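Local coordinates for protein LbaCas13a H328A (C2c2) (Lachnospiraceae bacterium NK4A179, PDB 5WLH) that binds precursor CRISPR RNA and, as a Cas13a (C2c2) nuclease, probably uses the guide to target RNA and cleave at adenosines, at residues Lys658-Asp663 and Glu860-Val865; Asp663-Asn668 and Tyr728-Leu733. One frame throughout, in Å; residues are numbered along the deposited sequence.

Contact 1 and contact 2 both start from helix 654-665, with Asp663 common to the two. Followed from the N terminus, the chain leaves this helix and returns first at 728-733, in the last part of helix 709-732, where contact 2 closes a loop with 59 residues between its segments. After several further helices the chain reaches helix 843-861, whose C-terminal end and the residues after it, 860-865, come back to 658-663 to close the far longer loop of contact 1. The loop of contact 2 thus lies wholly within that of contact 1. Their centres are about 11 Å apart, and together they tie helices 709-732 and 843-861 to helix 654-665 in a helical region beside the bound RNA.

Contact 1: residues Lys658-Asp663 and Glu860-Val865; sequences KKLLID and ENYAFV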
loop_
_atom_site.group_PDB
_atom_site.type_symbol
_atom_site.label_atom_id
_atom_site.label_comp_id
_atom_site.label_asym_id
_atom_site.label_seq_id
_atom_site.Cartn_x
_atom_site.Cartn_y
_atom_site.Cartn_z
ATOM N N LYS A 658 -2.882 -17.824 -38.116
ATOM C CA LYS A 658 -3.182 -16.518 -38.684
ATOM C C LYS A 658 -4.578 -16.069 -38.298
ATOM O O LYS A 658 -4.788 -14.904 -37.942
ATOM C CB LYS A 658 -3.049 -16.546 -40.210
ATOM C CG LYS A 658 -3.588 -15.266 -40.867
ATOM C CD LYS A 658 -4.033 -15.503 -42.303
ATOM C CE LYS A 658 -2.845 -15.535 -43.227
ATOM N NZ LYS A 658 -2.076 -14.271 -43.089
ATOM N N LYS A 659 -5.554 -16.974 -38.391
ATOM C CA LYS A 659 -6.910 -16.635 -37.978
ATOM C C LYS A 659 -6.927 -16.160 -36.535
ATOM O O LYS A 659 -7.535 -15.131 -36.216
ATOM C CB LYS A 659 -7.836 -17.837 -38.156
ATOM C CG LYS A 659 -9.255 -17.588 -37.681
ATOM C CD LYS A 659 -9.497 -18.225 -36.334
ATOM C CE LYS A 659 -10.980 -18.437 -36.056
ATOM N NZ LYS A 659 -11.721 -17.152 -35.895
ATOM N N LEU A 660 -6.260 -16.904 -35.651
ATOM C CA LEU A 660 -6.173 -16.515 -34.244
ATOM C C LEU A 660 -5.480 -15.163 -34.092
ATOM O O LEU A 660 -5.969 -14.282 -33.375
ATOM C CB LEU A 660 -5.432 -17.599 -33.451
ATOM C CG LEU A 660 -5.245 -17.360 -31.943
ATOM C CD1 LEU A 660 -6.582 -17.111 -31.274
ATOM C CD2 LEU A 660 -4.574 -18.548 -31.298
ATOM N N LEU A 661 -4.337 -14.986 -34.761
ATOM C CA LEU A 661 -3.587 -13.735 -34.671
ATOM C C LEU A 661 -4.460 -12.542 -35.016
ATOM O O LEU A 661 -4.453 -11.521 -34.311
ATOM C CB LEU A 661 -2.376 -13.783 -35.602
ATOM C CG LEU A 661 -1.146 -14.555 -35.152
ATOM C CD1 LEU A 661 -0.239 -14.798 -36.350
ATOM C CD2 LEU A 661 -0.411 -13.804 -34.029
ATOM N N ILE A 662 -5.220 -12.651 -36.110
ATOM C CA ILE A 662 -6.090 -11.552 -36.501
ATOM C C ILE A 662 -7.164 -11.331 -35.445
ATOM O O ILE A 662 -7.460 -10.191 -35.077
ATOM C CB ILE A 662 -6.697 -11.817 -37.894
ATOM C CG1 ILE A 662 -5.588 -11.823 -38.948
ATOM C CG2 ILE A 662 -7.741 -10.769 -38.227
ATOM C CD1 ILE A 662 -6.044 -12.332 -40.305
ATOM N N ASP A 663 -7.750 -12.416 -34.927
ATOM C CA ASP A 663 -8.761 -12.285 -33.878
ATOM C C ASP A 663 -8.207 -11.563 -32.656
ATOM O O ASP A 663 -8.876 -10.693 -32.085
ATOM C CB ASP A 663 -9.263 -13.658 -33.448
ATOM C CG ASP A 663 -10.155 -14.313 -34.479
ATOM O OD1 ASP A 663 -10.533 -13.661 -35.483
ATOM O OD2 ASP A 663 -10.471 -15.499 -34.267
ATOM N N GLU A 860 -15.439 -24.279 -28.584
ATOM C CA GLU A 860 -16.415 -23.703 -29.496
ATOM C C GLU A 860 -15.756 -22.904 -30.612
ATOM O O GLU A 860 -16.217 -22.943 -31.756
ATOM C CB GLU A 860 -17.392 -22.819 -28.721
ATOM C CG GLU A 860 -18.459 -23.591 -27.966
ATOM C CD GLU A 860 -19.445 -24.274 -28.894
ATOM O OE1 GLU A 860 -19.686 -23.742 -30.003
ATOM O OE2 GLU A 860 -19.975 -25.343 -28.514
ATOM N N ASN A 861 -14.682 -22.174 -30.306
ATOM C CA ASN A 861 -14.173 -21.163 -31.223
ATOM C C ASN A 861 -12.805 -21.468 -31.804
ATOM O O ASN A 861 -12.476 -20.943 -32.875
ATOM C CB ASN A 861 -14.106 -19.800 -30.520
ATOM C CG ASN A 861 -15.463 -19.305 -30.097
ATOM O OD1 ASN A 861 -16.135 -18.603 -30.851
ATOM N ND2 ASN A 861 -15.881 -19.665 -28.891
ATOM N N TYR A 862 -11.999 -22.279 -31.127
ATOM C CA TYR A 862 -10.625 -22.543 -31.533
ATOM C C TYR A 862 -10.365 -24.034 -31.506
ATOM O O TYR A 862 -9.364 -24.516 -30.970
ATOM C CB TYR A 862 -9.661 -21.764 -30.647
ATOM C CG TYR A 862 -9.825 -20.277 -30.879
ATOM C CD1 TYR A 862 -9.524 -19.718 -32.113
ATOM C CD2 TYR A 862 -10.338 -19.446 -29.890
ATOM C CE1 TYR A 862 -9.702 -18.363 -32.351
ATOM C CE2 TYR A 862 -10.516 -18.084 -30.111
ATOM C CZ TYR A 862 -10.193 -17.551 -31.345
ATOM O OH TYR A 862 -10.360 -16.211 -31.582
ATOM N N ALA A 863 -11.287 -24.777 -32.126
ATOM C CA ALA A 863 -11.249 -26.236 -32.080
ATOM C C ALA A 863 -9.948 -26.786 -32.643
ATOM O O ALA A 863 -9.521 -27.877 -32.247
ATOM C CB ALA A 863 -12.450 -26.811 -32.841
ATOM N N PHE A 864 -9.298 -26.053 -33.556
ATOM C CA PHE A 864 -8.040 -26.553 -34.099
ATOM C C PHE A 864 -7.006 -26.764 -33.008
ATOM O O PHE A 864 -6.094 -27.582 -33.179
ATOM C CB PHE A 864 -7.503 -25.620 -35.191
ATOM C CG PHE A 864 -6.904 -24.328 -34.686
ATOM C CD1 PHE A 864 -5.592 -24.279 -34.223
ATOM C CD2 PHE A 864 -7.636 -23.151 -34.735
ATOM C CE1 PHE A 864 -5.036 -23.081 -33.775
ATOM C CE2 PHE A 864 -7.085 -21.955 -34.294
ATOM C CZ PHE A 864 -5.785 -21.927 -33.815
ATOM N N VAL A 865 -7.157 -26.070 -31.876
ATOM C CA VAL A 865 -6.255 -26.240 -30.744
ATOM C C VAL A 865 -6.250 -27.684 -30.259
ATOM O O VAL A 865 -5.211 -28.192 -29.828
ATOM C CB VAL A 865 -6.654 -25.256 -29.618
ATOM C CG1 VAL A 865 -5.988 -25.620 -28.311
ATOM C CG2 VAL A 865 -6.340 -23.826 -30.030
HETATM O O HOH W 1 -13.492 -18.182 -34.070
#
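Asn861, in the last turn of helix 843-861, meets Lys659 through its backbone: a water accepts from Lys659 NZ at 2.7 Å and donates to Asn861 O at 3.2 Å. Its ND2 turns instead to Phe857 O, one turn back.

Tyr862, where the chain leaves helical geometry, carries most of the contact. Its chi1 of -66° sets CG beside the backbone N, anti to the carbonyl carbon. The ring reaches helix 654-665 and meets Asp663 tip to tip. Tyr862 OH donates to Asp663 OD2 at 2.8 Å, reaching the anti side of that oxygen from 22° out of the carboxylate plane. The same oxygen takes Lys659 NZ at 2.6 Å on its syn side, in a salt bridge within the helix, so two donors grip one carboxylate oxygen and would be expected to stabilise its negative charge. The aliphatic part of Lys659 also lies obliquely against the ring, CE 3.9 Å from Tyr862 CE1. Leu660 crosses the tyrosine at about a right angle and sets CD1 over one face, 3.9 Å from the ring centroid and displaced toward the rim, a CH-pi contact. An alanine in place of Tyr862 would probably leave Asp663 OD2 without its second donor and open a gap beside Leu660 CD1.

Farther on, Phe864 brings its ring edge to Leu660, with CZ 4.4 Å from Leu660 CB. Val865 N donates to Tyr862 O at 2.8 Å, closing the turn after the helix, and Val865 CG2 lies over one face of the Phe864 ring, toward its rim.

Helix 709-732 packs against both segments: Met723 and Ile727 touch Leu660, and Leu720 and Phe724 touch Val865. Helix 635-645 adds Phe643 against Leu660, so the contact joins the end of helix 843-861 to a cluster of helices.

Contact 2: residues Asp663-Asn668 and Tyr728-Leu733; sequences DLYKDN and YYNAFL. With nucleotides of chain B.
Leu664 and Asn730 form the centre of a close packing contact, without a direct hydrogen bond, between the C-terminal parts of helices 654-665 and 709-732. Their CA atoms are 5.2 Å apart. Leu664 crosses Asn730 at about a right angle, its CD2 lying 3.8 Å from Asn730 CB and 3.7 Å from Ala731 CB. The carbonyl Leu664 O also rests 3.6 Å from Asn730 CB. Beside this apolar patch, one water donates to both Asp663 O (2.6 Å) and Asn730 O (2.7 Å), linking two carbonyl acceptors that could not bond to each other.

Helix 709-732 widens here into a pi-type turn, in which Leu733 N bonds to Tyr728 O at 3.2 Å. In this mostly helical chain the contact joins the C-terminal ends of two helices, one of which carries a tyrosine bound to an RNA phosphate. Asn730 has CG beside its backbone N (chi1 -65°), and a bond from ND2 to Glu726 O holds the amide to its own helix. The ring of Tyr665, with Leu664 CB over its centre, is oblique to that amide, the two planes 69° apart, while its hydroxyl bonds to Glu726. On the RNA side, Tyr729 OH donates to OP2 of A34 of chain B at 2.6 Å, with the phosphate oxygen near the plane of the ring, and Arg671 makes a cation-pi contact with the same tyrosine.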
loop_
_atom_site.group_PDB
_atom_site.type_symbol
_atom_site.label_atom_id
_atom_site.label_comp_id
_atom_site.label_asym_id
_atom_site.label_seq_id
_atom_site.Cartn_x
_atom_site.Cartn_y
_atom_site.Cartn_z
ATOM N N ASP A 663 -7.750 -12.416 -34.927
ATOM C CA ASP A 663 -8.761 -12.285 -33.878
ATOM C C ASP A 663 -8.207 -11.563 -32.656
ATOM O O ASP A 663 -8.876 -10.693 -32.085
ATOM C CB ASP A 663 -9.263 -13.658 -33.448
ATOM C CG ASP A 663 -10.155 -14.313 -34.479
ATOM O OD1 ASP A 663 -10.533 -13.661 -35.483
ATOM O OD2 ASP A 663 -10.471 -15.499 -34.267
ATOM N N LEU A 664 -6.993 -11.917 -32.233
ATOM C CA LEU A 664 -6.468 -11.393 -30.976
ATOM C C LEU A 664 -5.997 -9.951 -31.096
ATOM O O LEU A 664 -6.132 -9.181 -30.139
ATOM C CB LEU A 664 -5.319 -12.267 -30.470
ATOM C CG LEU A 664 -5.691 -13.713 -30.095
ATOM C CD1 LEU A 664 -4.557 -14.388 -29.356
ATOM C CD2 LEU A 664 -6.983 -13.780 -29.269
ATOM N N TYR A 665 -5.460 -9.555 -32.250
ATOM C CA TYR A 665 -4.701 -8.317 -32.329
ATOM C C TYR A 665 -5.285 -7.289 -33.290
ATOM O O TYR A 665 -4.685 -6.219 -33.459
ATOM C CB TYR A 665 -3.250 -8.640 -32.692
ATOM C CG TYR A 665 -2.651 -9.635 -31.716
ATOM C CD1 TYR A 665 -2.792 -9.449 -30.341
ATOM C CD2 TYR A 665 -1.969 -10.762 -32.156
ATOM C CE1 TYR A 665 -2.265 -10.362 -29.439
ATOM C CE2 TYR A 665 -1.443 -11.684 -31.256
ATOM C CZ TYR A 665 -1.588 -11.474 -29.904
ATOM O OH TYR A 665 -1.069 -12.385 -29.004
ATOM N N LYS A 666 -6.447 -7.571 -33.888
ATOM C CA LYS A 666 -7.083 -6.612 -34.792
ATOM C C LYS A 666 -7.478 -5.336 -34.066
ATOM O O LYS A 666 -7.470 -4.253 -34.667
ATOM C CB LYS A 666 -8.317 -7.236 -35.455
ATOM C CG LYS A 666 -9.439 -7.616 -34.492
ATOM C CD LYS A 666 -10.579 -8.363 -35.179
ATOM C CE LYS A 666 -11.470 -9.080 -34.161
ATOM N NZ LYS A 666 -12.624 -9.782 -34.797
ATOM N N ASP A 667 -7.847 -5.440 -32.789
ATOM C CA ASP A 667 -8.204 -4.282 -31.985
ATOM C C ASP A 667 -7.357 -4.271 -30.731
ATOM O O ASP A 667 -7.090 -5.324 -30.146
ATOM C CB ASP A 667 -9.687 -4.291 -31.602
ATOM C CG ASP A 667 -10.591 -4.434 -32.805
ATOM O OD1 ASP A 667 -10.353 -3.723 -33.806
ATOM O OD2 ASP A 667 -11.526 -5.255 -32.750
ATOM N N ASN A 668 -6.921 -3.082 -30.326
ATOM C CA ASN A 668 -6.252 -2.965 -29.037
ATOM C C ASN A 668 -7.247 -3.301 -27.935
ATOM O O ASN A 668 -8.401 -2.866 -27.972
ATOM C CB ASN A 668 -5.688 -1.558 -28.860
ATOM C CG ASN A 668 -4.438 -1.332 -29.693
ATOM O OD1 ASN A 668 -3.725 -2.283 -30.029
ATOM N ND2 ASN A 668 -4.168 -0.076 -30.033
ATOM N N TYR A 728 -7.065 -15.790 -23.529
ATOM C CA TYR A 728 -7.785 -15.417 -22.321
ATOM C C TYR A 728 -8.019 -13.918 -22.291
ATOM O O TYR A 728 -9.151 -13.449 -22.140
ATOM C CB TYR A 728 -6.979 -15.874 -21.098
ATOM C CG TYR A 728 -7.625 -15.616 -19.757
ATOM C CD1 TYR A 728 -8.601 -16.461 -19.265
ATOM C CD2 TYR A 728 -7.246 -14.526 -18.978
ATOM C CE1 TYR A 728 -9.189 -16.238 -18.043
ATOM C CE2 TYR A 728 -7.830 -14.299 -17.749
ATOM C CZ TYR A 728 -8.787 -15.147 -17.285
ATOM O OH TYR A 728 -9.360 -14.917 -16.070
ATOM N N TYR A 729 -6.961 -13.149 -22.506
ATOM C CA TYR A 729 -7.093 -11.709 -22.339
ATOM C C TYR A 729 -7.720 -11.049 -23.561
ATOM O O TYR A 729 -8.539 -10.135 -23.416
ATOM C CB TYR A 729 -5.730 -11.087 -22.034
ATOM C CG TYR A 729 -5.212 -11.482 -20.668
ATOM C CD1 TYR A 729 -5.881 -11.078 -19.512
ATOM C CD2 TYR A 729 -4.067 -12.251 -20.538
ATOM C CE1 TYR A 729 -5.420 -11.442 -18.252
ATOM C CE2 TYR A 729 -3.597 -12.610 -19.298
ATOM C CZ TYR A 729 -4.280 -12.196 -18.159
ATOM O OH TYR A 729 -3.813 -12.569 -16.923
ATOM N N ASN A 730 -7.377 -11.510 -24.765
ATOM C CA ASN A 730 -7.683 -10.752 -25.968
ATOM C C ASN A 730 -8.933 -11.221 -26.709
ATOM O O ASN A 730 -9.377 -10.531 -27.641
ATOM C CB ASN A 730 -6.475 -10.787 -26.904
ATOM C CG ASN A 730 -5.270 -10.082 -26.307
ATOM O OD1 ASN A 730 -5.211 -8.863 -26.296
ATOM N ND2 ASN A 730 -4.309 -10.851 -25.805
ATOM N N ALA A 731 -9.525 -12.340 -26.311
ATOM C CA ALA A 731 -10.737 -12.823 -26.957
ATOM C C ALA A 731 -11.760 -13.314 -25.941
ATOM O O ALA A 731 -12.950 -13.003 -26.041
ATOM C CB ALA A 731 -10.388 -13.957 -27.932
ATOM N N PHE A 732 -11.296 -14.078 -24.953
ATOM C CA PHE A 732 -12.204 -14.789 -24.063
ATOM C C PHE A 732 -12.968 -13.837 -23.153
ATOM O O PHE A 732 -14.197 -13.905 -23.059
ATOM C CB PHE A 732 -11.402 -15.811 -23.251
ATOM C CG PHE A 732 -12.112 -16.349 -22.044
ATOM C CD1 PHE A 732 -13.161 -17.254 -22.173
ATOM C CD2 PHE A 732 -11.707 -15.979 -20.771
ATOM C CE1 PHE A 732 -13.795 -17.761 -21.057
ATOM C CE2 PHE A 732 -12.339 -16.490 -19.654
ATOM C CZ PHE A 732 -13.383 -17.380 -19.796
ATOM N N LEU A 733 -12.260 -12.944 -22.462
ATOM C CA LEU A 733 -12.910 -12.203 -21.386
ATOM C C LEU A 733 -14.010 -11.272 -21.890
ATOM O O LEU A 733 -14.978 -11.029 -21.168
ATOM C CB LEU A 733 -11.866 -11.414 -20.582
ATOM C CG LEU A 733 -10.940 -12.218 -19.670
ATOM C CD1 LEU A 733 -9.856 -11.295 -19.103
ATOM C CD2 LEU A 733 -11.716 -12.905 -18.556
ATOM P P A B 34 -3.398 -9.430 -15.474
ATOM O OP1 A B 34 -3.656 -8.383 -16.504
ATOM O OP2 A B 34 -4.362 -10.574 -15.283
ATOM O "O5'" A B 34 -1.956 -10.074 -15.572
ATOM C "C5'" A B 34 -0.828 -9.299 -15.957
ATOM C "C4'" A B 34 0.265 -10.157 -16.549
ATOM O "O4'" A B 34 0.961 -10.886 -15.495
ATOM C "C3'" A B 34 -0.210 -11.207 -17.570
ATOM O "O3'" A B 34 0.702 -11.261 -18.658
ATOM C "C2'" A B 34 -0.113 -12.517 -16.785
ATOM O "O2'" A B 34 0.100 -13.666 -17.577
ATOM C "C1'" A B 34 1.081 -12.241 -15.874
ATOM N N9 A B 34 1.132 -13.113 -14.694
ATOM C C8 A B 34 0.278 -13.253 -13.632
ATOM N N7 A B 34 0.646 -14.190 -12.787
ATOM C C5 A B 34 1.805 -14.716 -13.336
ATOM C C6 A B 34 2.687 -15.737 -12.937
ATOM N N6 A B 34 2.544 -16.472 -11.829
ATOM N N1 A B 34 3.752 -15.998 -13.728
ATOM C C2 A B 34 3.913 -15.278 -14.848
ATOM N N3 A B 34 3.151 -14.294 -15.325
ATOM C C4 A B 34 2.110 -14.058 -14.510
HETATM O O HOH W 2 -10.530 -11.040 -30.079
#